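Local atomic coordinates of Two-component insecticidal protein 16 kDa unit (Alcaligenes faecalis, PDB entry 5V3S), a protein that forms the 16 kDa, aegerolysin-family component of a binary insecticidal toxin that kills corn rootworm, probably by a mechanism like that of Cry34Ab1/Cry35Ab1. Residues R14-M20 and S73-N78; M20-V26 and E66-A72; N120-K126 and F139-K145. One frame throughout, in Å; residues are numbered along the deposited sequence.

Interaction 1 (R14-M20 and S73-N78). Unlike the reference sequence in segment 14-20: M20 (reference Ile).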
loop_
_atom_site.group_PDB
_atom_site.type_symbol
_atom_site.label_atom_id
_atom_site.label_comp_id
_atom_site.label_asym_id
_atom_site.label_seq_id
_atom_site.Cartn_x
_atom_site.Cartn_y
_atom_site.Cartn_z
ATOM N N ARG A 14 -20.710 2.723 -8.784
ATOM C CA ARG A 14 -19.908 2.220 -9.899
ATOM C C ARG A 14 -18.405 2.355 -9.671
ATOM O O ARG A 14 -17.698 1.373 -9.589
ATOM C CB ARG A 14 -20.305 2.979 -11.170
ATOM C CG ARG A 14 -19.498 2.702 -12.426
ATOM C CD ARG A 14 -20.145 3.380 -13.643
ATOM N NE ARG A 14 -19.936 4.832 -13.692
ATOM C CZ ARG A 14 -20.849 5.787 -13.459
ATOM N NH1 ARG A 14 -22.122 5.502 -13.154
ATOM N NH2 ARG A 14 -20.480 7.067 -13.542
ATOM N N ALA A 15 -17.946 3.595 -9.587
ATOM C CA ALA A 15 -16.552 3.937 -9.313
ATOM C C ALA A 15 -15.971 3.256 -8.068
ATOM O O ALA A 15 -14.763 2.996 -8.005
ATOM C CB ALA A 15 -16.427 5.452 -9.197
ATOM N N TYR A 16 -16.811 2.973 -7.084
ATOM C CA TYR A 16 -16.342 2.426 -5.795
ATOM C C TYR A 16 -16.166 0.932 -5.902
ATOM O O TYR A 16 -15.581 0.291 -5.015
ATOM C CB TYR A 16 -17.296 2.748 -4.638
ATOM C CG TYR A 16 -17.252 4.153 -4.114
ATOM C CD1 TYR A 16 -16.529 5.128 -4.760
ATOM C CD2 TYR A 16 -17.935 4.506 -2.949
ATOM C CE1 TYR A 16 -16.520 6.420 -4.284
ATOM C CE2 TYR A 16 -17.952 5.815 -2.507
ATOM C CZ TYR A 16 -17.222 6.744 -3.160
ATOM O OH TYR A 16 -17.206 8.038 -2.723
ATOM N N ALA A 17 -16.651 0.374 -7.009
ATOM C CA ALA A 17 -16.581 -1.046 -7.216
ATOM C C ALA A 17 -15.151 -1.537 -7.449
ATOM O O ALA A 17 -14.910 -2.719 -7.351
ATOM C CB ALA A 17 -17.485 -1.434 -8.375
ATOM N N GLN A 18 -14.236 -0.646 -7.829
ATOM C CA GLN A 18 -12.786 -0.968 -7.879
ATOM C C GLN A 18 -12.129 -0.309 -6.663
ATOM O O GLN A 18 -12.244 0.901 -6.447
ATOM C CB GLN A 18 -12.184 -0.491 -9.187
ATOM C CG GLN A 18 -10.693 -0.743 -9.306
ATOM C CD GLN A 18 -10.361 -2.218 -9.078
ATOM O OE1 GLN A 18 -10.514 -2.738 -7.976
ATOM N NE2 GLN A 18 -10.064 -2.918 -10.164
ATOM N N TRP A 19 -11.531 -1.127 -5.794
ATOM C CA TRP A 19 -11.082 -0.604 -4.530
ATOM C C TRP A 19 -9.989 -1.547 -4.029
ATOM O O TRP A 19 -9.890 -2.723 -4.458
ATOM C CB TRP A 19 -12.193 -0.503 -3.493
ATOM C CG TRP A 19 -12.741 -1.862 -3.133
ATOM C CD1 TRP A 19 -13.723 -2.552 -3.810
ATOM C CD2 TRP A 19 -12.337 -2.710 -2.034
ATOM N NE1 TRP A 19 -13.946 -3.764 -3.204
ATOM C CE2 TRP A 19 -13.105 -3.892 -2.116
ATOM C CE3 TRP A 19 -11.372 -2.603 -1.033
ATOM C CZ2 TRP A 19 -12.973 -4.941 -1.207
ATOM C CZ3 TRP A 19 -11.246 -3.651 -0.094
ATOM C CH2 TRP A 19 -12.024 -4.803 -0.187
HETATM N N MSE A 20 -9.141 -0.980 -3.189
HETATM C CA MSE A 20 -8.074 -1.750 -2.566
HETATM C C MSE A 20 -7.919 -1.199 -1.152
HETATM O O MSE A 20 -8.169 -0.021 -0.879
HETATM C CB MSE A 20 -6.745 -1.658 -3.365
HETATM C CG MSE A 20 -6.127 -0.262 -3.623
HETATM SE SE MSE A 20 -5.030 0.291 -2.033
HETATM C CE MSE A 20 -3.456 -0.549 -2.856
ATOM N N SER A 73 -7.645 3.102 -1.317
ATOM C CA SER A 73 -7.906 3.933 -2.459
ATOM C C SER A 73 -8.981 3.241 -3.261
ATOM O O SER A 73 -9.004 2.078 -3.273
ATOM C CB SER A 73 -6.637 3.934 -3.261
ATOM O OG SER A 73 -6.746 4.678 -4.424
ATOM N N CYS A 74 -9.809 4.008 -3.980
ATOM C CA CYS A 74 -10.839 3.463 -4.830
ATOM C C CYS A 74 -11.062 4.404 -6.003
ATOM O O CYS A 74 -10.412 5.429 -6.142
ATOM C CB CYS A 74 -12.172 3.308 -4.046
ATOM S SG CYS A 74 -12.864 4.829 -3.401
ATOM N N GLY A 75 -12.000 4.051 -6.875
ATOM C CA GLY A 75 -12.314 4.963 -7.951
ATOM C C GLY A 75 -12.924 6.258 -7.501
ATOM O O GLY A 75 -13.586 6.342 -6.472
ATOM N N ARG A 76 -12.736 7.291 -8.322
ATOM C CA ARG A 76 -13.294 8.622 -8.116
ATOM C C ARG A 76 -14.684 8.663 -8.747
ATOM O O ARG A 76 -14.874 8.355 -9.920
ATOM C CB ARG A 76 -12.403 9.717 -8.767
ATOM C CG ARG A 76 -12.836 11.090 -8.328
ATOM C CD ARG A 76 -11.885 12.133 -8.772
ATOM N NE ARG A 76 -10.620 12.038 -8.031
ATOM C CZ ARG A 76 -10.486 12.464 -6.780
ATOM N NH1 ARG A 76 -11.469 12.998 -6.138
ATOM N NH2 ARG A 76 -9.267 12.422 -6.189
ATOM N N GLU A 77 -15.667 8.966 -7.909
ATOM C CA GLU A 77 -17.024 9.284 -8.352
ATOM C C GLU A 77 -17.077 10.173 -9.624
ATOM O O GLU A 77 -16.562 11.290 -9.637
ATOM C CB GLU A 77 -17.808 9.919 -7.176
ATOM C CG GLU A 77 -17.115 11.110 -6.507
ATOM C CD GLU A 77 -15.908 10.744 -5.634
ATOM O OE1 GLU A 77 -15.642 9.557 -5.448
ATOM O OE2 GLU A 77 -15.221 11.649 -5.127
ATOM N N ASN A 78 -17.731 9.663 -10.669
ATOM C CA ASN A 78 -17.901 10.333 -11.980
ATOM C C ASN A 78 -16.622 10.809 -12.596
ATOM O O ASN A 78 -16.502 11.967 -13.007
ATOM C CB ASN A 78 -18.875 11.512 -11.904
ATOM C CG ASN A 78 -20.278 11.114 -12.271
ATOM O OD1 ASN A 78 -20.496 10.454 -13.290
ATOM N ND2 ASN A 78 -21.241 11.508 -11.449
#
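R14 reaches from the N-terminal helix toward the far end of the other segment, its NH2 3.4 Å from OD1 of N78. A15 is where the helix sits down on the chain: its CB lies 3.4 Å from R76 O, and its carbonyl O meets CA of G75 at 3.1 Å in a CA-H...O contact. A side chain could hardly fit on this side of G75, since an ideal CB would fall 2.2 Å from A15 O. Y16 starts out away from segment 73-78, but its ring comes back alongside, edge-on to G75 O and E77 OE1; CD1 is 3.9 Å from SG of C74, a sulfur-aromatic contact with the sulfur 4.4 Å from the ring centroid and oblique to it. The hydroxyl of Y16 is hydrogen-bonded to K42 and D50, and K42 forms a salt bridge with E77.

Just before the strand begins at W19, Q18 O accepts a hydrogen bond from G75 N at 3.2 Å and touches CA of C74 at 3.3 Å. W19 and C74 form an antiparallel non-hydrogen-bonded pair, CB to CB 3.9 Å, and M20, a selenomethionine, forms the hydrogen-bonded pair with S73: M20 N to S73 O is 3.1 Å, S73 N to M20 O 3.2 Å.

The contact lies at one end of the mixed sheet of the aegerolysin-family beta-sandwich, where the antiparallel pairing of strands 19-27 and 68-74 runs out and helix 10-16 packs on the chain leaving strand 68-74. Strand 40-44 lies beyond C74, and strand 136-144 flanks W19 and M20.

Interaction 2 (M20-V26 and E66-A72). Unlike the reference sequence in segment 20-26: M20 (reference Ile).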
loop_
_atom_site.group_PDB
_atom_site.type_symbol
_atom_site.label_atom_id
_atom_site.label_comp_id
_atom_site.label_asym_id
_atom_site.label_seq_id
_atom_site.Cartn_x
_atom_site.Cartn_y
_atom_site.Cartn_z
HETATM N N MSE A 20 -9.141 -0.980 -3.189
HETATM C CA MSE A 20 -8.074 -1.750 -2.566
HETATM C C MSE A 20 -7.919 -1.199 -1.152
HETATM O O MSE A 20 -8.169 -0.021 -0.879
HETATM C CB MSE A 20 -6.745 -1.658 -3.365
HETATM C CG MSE A 20 -6.127 -0.262 -3.623
HETATM SE SE MSE A 20 -5.030 0.291 -2.033
HETATM C CE MSE A 20 -3.456 -0.549 -2.856
ATOM N N GLU A 21 -7.473 -2.050 -0.234
ATOM C CA GLU A 21 -7.007 -1.567 1.051
ATOM C C GLU A 21 -5.745 -2.342 1.361
ATOM O O GLU A 21 -5.758 -3.543 1.252
ATOM C CB GLU A 21 -8.015 -1.709 2.218
ATOM C CG GLU A 21 -9.185 -0.757 2.091
ATOM C CD GLU A 21 -9.982 -0.516 3.339
ATOM O OE1 GLU A 21 -9.581 -1.052 4.416
ATOM O OE2 GLU A 21 -11.002 0.240 3.194
ATOM N N ILE A 22 -4.671 -1.621 1.687
ATOM C CA ILE A 22 -3.360 -2.234 1.914
ATOM C C ILE A 22 -2.940 -1.945 3.374
ATOM O O ILE A 22 -2.925 -0.824 3.800
ATOM C CB ILE A 22 -2.321 -1.903 0.837
ATOM C CG1 ILE A 22 -1.063 -2.677 1.039
ATOM C CG2 ILE A 22 -1.969 -0.459 0.781
ATOM C CD1 ILE A 22 -0.271 -2.858 -0.216
ATOM N N THR A 23 -2.608 -2.991 4.104
ATOM C CA THR A 23 -2.260 -2.811 5.508
ATOM C C THR A 23 -0.779 -3.201 5.581
ATOM O O THR A 23 -0.428 -4.274 5.099
ATOM C CB THR A 23 -3.174 -3.664 6.421
ATOM O OG1 THR A 23 -4.490 -3.198 6.315
ATOM C CG2 THR A 23 -2.757 -3.523 7.827
ATOM N N ILE A 24 0.058 -2.344 6.213
ATOM C CA ILE A 24 1.503 -2.596 6.424
ATOM C C ILE A 24 1.726 -2.737 7.909
ATOM O O ILE A 24 1.341 -1.815 8.672
ATOM C CB ILE A 24 2.328 -1.414 5.863
ATOM C CG1 ILE A 24 1.948 -1.172 4.416
ATOM C CG2 ILE A 24 3.845 -1.617 5.990
ATOM C CD1 ILE A 24 0.977 -0.047 4.214
ATOM N N PHE A 25 2.211 -3.918 8.320
ATOM C CA PHE A 25 2.414 -4.213 9.757
ATOM C C PHE A 25 3.886 -4.390 9.862
ATOM O O PHE A 25 4.473 -5.121 9.054
ATOM C CB PHE A 25 1.735 -5.561 10.168
ATOM C CG PHE A 25 1.818 -5.854 11.617
ATOM C CD1 PHE A 25 0.875 -5.374 12.477
ATOM C CD2 PHE A 25 2.919 -6.536 12.140
ATOM C CE1 PHE A 25 0.940 -5.648 13.836
ATOM C CE2 PHE A 25 3.022 -6.772 13.537
ATOM C CZ PHE A 25 2.035 -6.300 14.355
ATOM N N VAL A 26 4.505 -3.854 10.919
ATOM C CA VAL A 26 5.972 -3.790 10.984
ATOM C C VAL A 26 6.448 -4.267 12.327
ATOM O O VAL A 26 5.708 -4.125 13.283
ATOM C CB VAL A 26 6.536 -2.378 10.741
ATOM C CG1 VAL A 26 5.944 -1.807 9.431
ATOM C CG2 VAL A 26 6.189 -1.447 11.865
ATOM N N GLU A 66 5.491 -3.081 15.923
ATOM C CA GLU A 66 4.343 -3.957 16.273
ATOM C C GLU A 66 2.985 -3.313 16.047
ATOM O O GLU A 66 2.026 -3.772 16.632
ATOM C CB GLU A 66 4.426 -4.569 17.677
ATOM C CG GLU A 66 5.735 -5.360 17.933
ATOM C CD GLU A 66 5.886 -5.802 19.395
ATOM O OE1 GLU A 66 5.043 -5.541 20.278
ATOM O OE2 GLU A 66 6.908 -6.405 19.639
ATOM N N ASP A 67 2.943 -2.230 15.240
ATOM C CA ASP A 67 1.714 -1.621 14.774
ATOM C C ASP A 67 1.540 -1.758 13.273
ATOM O O ASP A 67 2.427 -2.100 12.546
ATOM C CB ASP A 67 1.725 -0.118 15.038
ATOM C CG ASP A 67 1.541 0.261 16.505
ATOM O OD1 ASP A 67 1.188 -0.593 17.381
ATOM O OD2 ASP A 67 1.733 1.474 16.805
ATOM N N SER A 68 0.321 -1.480 12.822
ATOM C CA SER A 68 0.130 -1.413 11.375
ATOM C C SER A 68 -0.472 -0.040 10.983
ATOM O O SER A 68 -0.955 0.750 11.804
ATOM C CB SER A 68 -0.795 -2.503 10.898
ATOM O OG SER A 68 -2.134 -2.364 11.436
ATOM N N TYR A 69 -0.510 0.170 9.692
ATOM C CA TYR A 69 -1.212 1.376 9.132
ATOM C C TYR A 69 -1.804 0.928 7.798
ATOM O O TYR A 69 -1.195 0.080 7.147
ATOM C CB TYR A 69 -0.178 2.423 8.866
ATOM C CG TYR A 69 -0.673 3.628 8.118
ATOM C CD1 TYR A 69 -1.518 4.587 8.729
ATOM C CD2 TYR A 69 -0.236 3.877 6.799
ATOM C CE1 TYR A 69 -1.906 5.777 8.028
ATOM C CE2 TYR A 69 -0.602 5.076 6.133
ATOM C CZ TYR A 69 -1.461 5.975 6.724
ATOM O OH TYR A 69 -1.853 7.108 6.026
ATOM N N THR A 70 -2.994 1.461 7.459
ATOM C CA THR A 70 -3.681 1.057 6.244
ATOM C C THR A 70 -3.839 2.253 5.359
ATOM O O THR A 70 -4.227 3.372 5.833
ATOM C CB THR A 70 -5.060 0.477 6.633
ATOM O OG1 THR A 70 -4.843 -0.676 7.462
ATOM C CG2 THR A 70 -5.850 0.114 5.434
ATOM N N ILE A 71 -3.599 1.993 4.088
ATOM C CA ILE A 71 -3.823 2.937 2.992
ATOM C C ILE A 71 -5.050 2.355 2.210
ATOM O O ILE A 71 -5.151 1.144 1.942
ATOM C CB ILE A 71 -2.578 3.043 2.138
ATOM C CG1 ILE A 71 -1.468 3.760 2.864
ATOM C CG2 ILE A 71 -2.839 3.698 0.804
ATOM C CD1 ILE A 71 -0.089 3.593 2.290
ATOM N N ALA A 72 -5.884 3.235 1.723
ATOM C CA ALA A 72 -7.065 2.760 0.988
ATOM C C ALA A 72 -7.294 3.658 -0.187
ATOM O O ALA A 72 -7.148 4.851 -0.062
ATOM C CB ALA A 72 -8.256 2.808 1.894
#
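This is an antiparallel strand pairing in the middle of the mixed sheet, between strands 19-27 and 68-74, whose segments run at 161° with axes 4.6 Å apart at closest. I22 and I71 form one hydrogen-bonded pair (I22 N to I71 O 2.8 Å, I71 N to I22 O 2.9 Å), and I24 and Y69 the next (I24 N to Y69 O and Y69 N to I24 O, both 2.9 Å). On the N-terminal side of S68 two more hydrogen bonds follow, V26 N to D67 O at 3.2 Å and E66 N to V26 O at 2.8 Å.

The two sheets of this aegerolysin pack face to face as a beta-sandwich, and I22, I24 and I71 point into its interior, against F87 of strand 83-91. I22 CG2 meets I71 CB at 3.8 Å. On the other face T23 OG1 and T70 OG1 share a hydrogen bond of 2.8 Å, and the F25 ring lies with D67 O over one face.

Interaction 3 (N120-K126 and F139-K145)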
loop_
_atom_site.group_PDB
_atom_site.type_symbol
_atom_site.label_atom_id
_atom_site.label_comp_id
_atom_site.label_asym_id
_atom_site.label_seq_id
_atom_site.Cartn_x
_atom_site.Cartn_y
_atom_site.Cartn_z
ATOM N N ASN A 120 18.451 -7.201 5.022
ATOM C CA ASN A 120 18.201 -6.676 6.392
ATOM C C ASN A 120 16.721 -6.769 6.837
ATOM O O ASN A 120 16.434 -6.629 7.977
ATOM C CB ASN A 120 18.747 -5.259 6.457
ATOM C CG ASN A 120 20.270 -5.245 6.380
ATOM O OD1 ASN A 120 20.927 -5.958 7.147
ATOM N ND2 ASN A 120 20.828 -4.450 5.475
ATOM N N TYR A 121 15.810 -7.037 5.889
ATOM C CA TYR A 121 14.374 -7.045 6.101
ATOM C C TYR A 121 13.698 -8.265 5.423
ATOM O O TYR A 121 14.143 -8.741 4.386
ATOM C CB TYR A 121 13.763 -5.769 5.585
ATOM C CG TYR A 121 14.402 -4.537 6.170
ATOM C CD1 TYR A 121 13.906 -3.945 7.325
ATOM C CD2 TYR A 121 15.449 -3.947 5.524
ATOM C CE1 TYR A 121 14.448 -2.749 7.826
ATOM C CE2 TYR A 121 16.047 -2.845 6.040
ATOM C CZ TYR A 121 15.573 -2.280 7.183
ATOM O OH TYR A 121 16.207 -1.171 7.656
ATOM N N THR A 122 12.783 -8.856 6.119
ATOM C CA THR A 122 11.864 -9.790 5.546
ATOM C C THR A 122 10.583 -9.036 5.211
ATOM O O THR A 122 9.877 -8.527 6.037
ATOM C CB THR A 122 11.611 -11.004 6.434
ATOM O OG1 THR A 122 12.879 -11.585 6.795
ATOM C CG2 THR A 122 10.814 -12.066 5.664
ATOM N N VAL A 123 10.282 -9.019 3.919
ATOM C CA VAL A 123 9.107 -8.332 3.474
ATOM C C VAL A 123 8.214 -9.286 2.700
ATOM O O VAL A 123 8.654 -9.808 1.684
ATOM C CB VAL A 123 9.485 -7.144 2.614
ATOM C CG1 VAL A 123 8.271 -6.397 2.186
ATOM C CG2 VAL A 123 10.302 -6.150 3.354
ATOM N N ILE A 124 6.999 -9.482 3.172
ATOM C CA ILE A 124 6.014 -10.464 2.591
ATOM C C ILE A 124 4.643 -9.847 2.288
ATOM O O ILE A 124 4.014 -9.280 3.206
ATOM C CB ILE A 124 5.831 -11.705 3.446
ATOM C CG1 ILE A 124 7.163 -12.429 3.775
ATOM C CG2 ILE A 124 4.840 -12.671 2.703
ATOM C CD1 ILE A 124 7.770 -13.212 2.650
ATOM N N LYS A 125 4.189 -9.998 1.008
ATOM C CA LYS A 125 2.829 -9.586 0.662
ATOM C C LYS A 125 1.821 -10.788 0.495
ATOM O O LYS A 125 2.175 -11.840 -0.065
ATOM C CB LYS A 125 2.901 -8.774 -0.609
ATOM C CG LYS A 125 1.559 -8.276 -1.117
ATOM C CD LYS A 125 1.757 -7.390 -2.336
ATOM C CE LYS A 125 2.166 -8.251 -3.540
ATOM N NZ LYS A 125 1.056 -8.849 -4.355
ATOM N N LYS A 126 0.609 -10.596 0.985
ATOM C CA LYS A 126 -0.513 -11.525 0.829
ATOM C C LYS A 126 -1.604 -10.721 0.168
ATOM O O LYS A 126 -1.763 -9.524 0.417
ATOM C CB LYS A 126 -0.998 -12.081 2.177
ATOM C CG LYS A 126 0.082 -12.797 3.041
ATOM C CD LYS A 126 0.275 -14.308 2.765
ATOM C CE LYS A 126 1.621 -14.839 3.363
ATOM N NZ LYS A 126 2.087 -16.036 2.592
ATOM N N PHE A 139 -1.985 -7.193 2.326
ATOM C CA PHE A 139 -1.291 -7.221 3.612
ATOM C C PHE A 139 0.175 -7.317 3.296
ATOM O O PHE A 139 0.595 -8.190 2.591
ATOM C CB PHE A 139 -1.765 -8.479 4.359
ATOM C CG PHE A 139 -1.202 -8.716 5.745
ATOM C CD1 PHE A 139 -1.049 -7.712 6.680
ATOM C CD2 PHE A 139 -0.977 -10.033 6.164
ATOM C CE1 PHE A 139 -0.619 -7.990 7.980
ATOM C CE2 PHE A 139 -0.539 -10.321 7.446
ATOM C CZ PHE A 139 -0.398 -9.305 8.373
ATOM N N ILE A 140 0.986 -6.385 3.841
ATOM C CA ILE A 140 2.465 -6.498 3.778
ATOM C C ILE A 140 3.007 -6.473 5.229
ATOM O O ILE A 140 2.619 -5.639 5.948
ATOM C CB ILE A 140 3.091 -5.377 2.955
ATOM C CG1 ILE A 140 2.467 -5.358 1.535
ATOM C CG2 ILE A 140 4.629 -5.524 2.937
ATOM C CD1 ILE A 140 3.049 -4.273 0.658
ATOM N N THR A 141 3.808 -7.445 5.578
ATOM C CA THR A 141 4.572 -7.535 6.785
ATOM C C THR A 141 6.012 -7.168 6.460
ATOM O O THR A 141 6.627 -7.517 5.411
ATOM C CB THR A 141 4.405 -8.910 7.516
ATOM O OG1 THR A 141 4.749 -10.003 6.595
ATOM C CG2 THR A 141 2.919 -9.127 7.987
ATOM N N VAL A 142 6.606 -6.461 7.428
ATOM C CA VAL A 142 7.921 -6.064 7.306
ATOM C C VAL A 142 8.603 -6.352 8.679
ATOM O O VAL A 142 8.136 -5.900 9.658
ATOM C CB VAL A 142 8.014 -4.603 6.957
ATOM C CG1 VAL A 142 9.465 -4.309 6.744
ATOM C CG2 VAL A 142 7.195 -4.235 5.671
ATOM N N VAL A 143 9.637 -7.146 8.661
ATOM C CA VAL A 143 10.383 -7.517 9.863
ATOM C C VAL A 143 11.809 -7.121 9.635
ATOM O O VAL A 143 12.455 -7.635 8.734
ATOM C CB VAL A 143 10.310 -9.047 10.165
ATOM C CG1 VAL A 143 11.162 -9.380 11.401
ATOM C CG2 VAL A 143 8.877 -9.465 10.389
ATOM N N LYS A 144 12.320 -6.161 10.420
ATOM C CA LYS A 144 13.798 -5.880 10.430
ATOM C C LYS A 144 14.473 -7.065 11.136
ATOM O O LYS A 144 14.143 -7.326 12.322
ATOM C CB LYS A 144 14.115 -4.596 11.159
ATOM C CG LYS A 144 15.571 -4.149 11.052
ATOM C CD LYS A 144 15.860 -2.863 11.778
ATOM C CE LYS A 144 17.200 -2.179 11.382
ATOM N NZ LYS A 144 17.139 -0.689 11.722
ATOM N N LYS A 145 15.403 -7.718 10.443
ATOM C CA LYS A 145 16.019 -8.918 10.933
ATOM C C LYS A 145 16.833 -8.586 12.183
ATOM O O LYS A 145 17.423 -7.504 12.268
ATOM C CB LYS A 145 16.880 -9.547 9.857
ATOM C CG LYS A 145 16.084 -10.183 8.739
ATOM C CD LYS A 145 17.093 -10.718 7.736
ATOM C CE LYS A 145 16.500 -11.383 6.510
ATOM N NZ LYS A 145 17.673 -11.758 5.639
HETATM O O HOH W 1 18.390 -6.070 10.022
HETATM O O HOH W 2 7.581 -10.270 7.046
#
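Seven backbone hydrogen bonds hold these two strands together. T122 and V143 exchange a pair (T122 N to V143 O 2.9 Å, V143 N to T122 O 3.0 Å), as do I124 and T141 (both N to O distances 3.0 Å) and K126 and F139 (K126 N to F139 O 2.9 Å, F139 N to K126 O 3.0 Å). Beyond the last paired residues, K145 N gives a 2.9 Å bond to N120 O. Water 1 donates to N120 O at 2.9 Å and to K145 O at 2.8 Å, and water 2 donates to T122 O at 3.1 Å and is hydrogen-bonded to T141 OG1 at 2.9 Å.

The result is a regular beta hairpin, its strand segments at 172°, forming one edge of the mixed sheet in the aegerolysin beta-sandwich: 121-126 is the outermost strand, while 136-144 bonds on its other side to strand 19-27, which runs parallel to it.

Y121, V123, K125, I140, V142 and K144 share the face turned to the second sheet. V123 CG1 lies 3.8 Å from I140 CG2 and V123 CG2 3.9 Å from V142 CG1, and all three residues pack on F97 of strand 94-103. The Y121 ring runs along K144, CE1 to CG 3.7 Å; the Y121 hydroxyl is hydrogen-bonded to D91, K144 forms a salt bridge with the same aspartate, and K125 forms one with D111. On the opposite face T122, I124, K126, F139, T141 and V143 are partly or fully exposed, and I124 CB approaches T141 OG1 at 3.7 Å.

Overall arrangement
From the N-terminal helix the chain enters strand 19-27, and interactions 1 and 2 use this strand in turn, sharing M20. Both close on strand 68-74: interaction 2 ties 20-26 to 66-72 and is nested inside the longer loop closed by interaction 1, which also brings helix 10-16 against the chain leaving strand 68-74. Interaction 3 comes later and in series, closing the short hairpin loop between 120-126 and 139-145. It meets interaction 2 directly, through T23 O to I140 N at 2.8 Å and F25 N to I140 O at 3.0 Å, so four strands join side by side; interaction 1 lies across the chain's centre from it, about 8 Å away between nearest atoms.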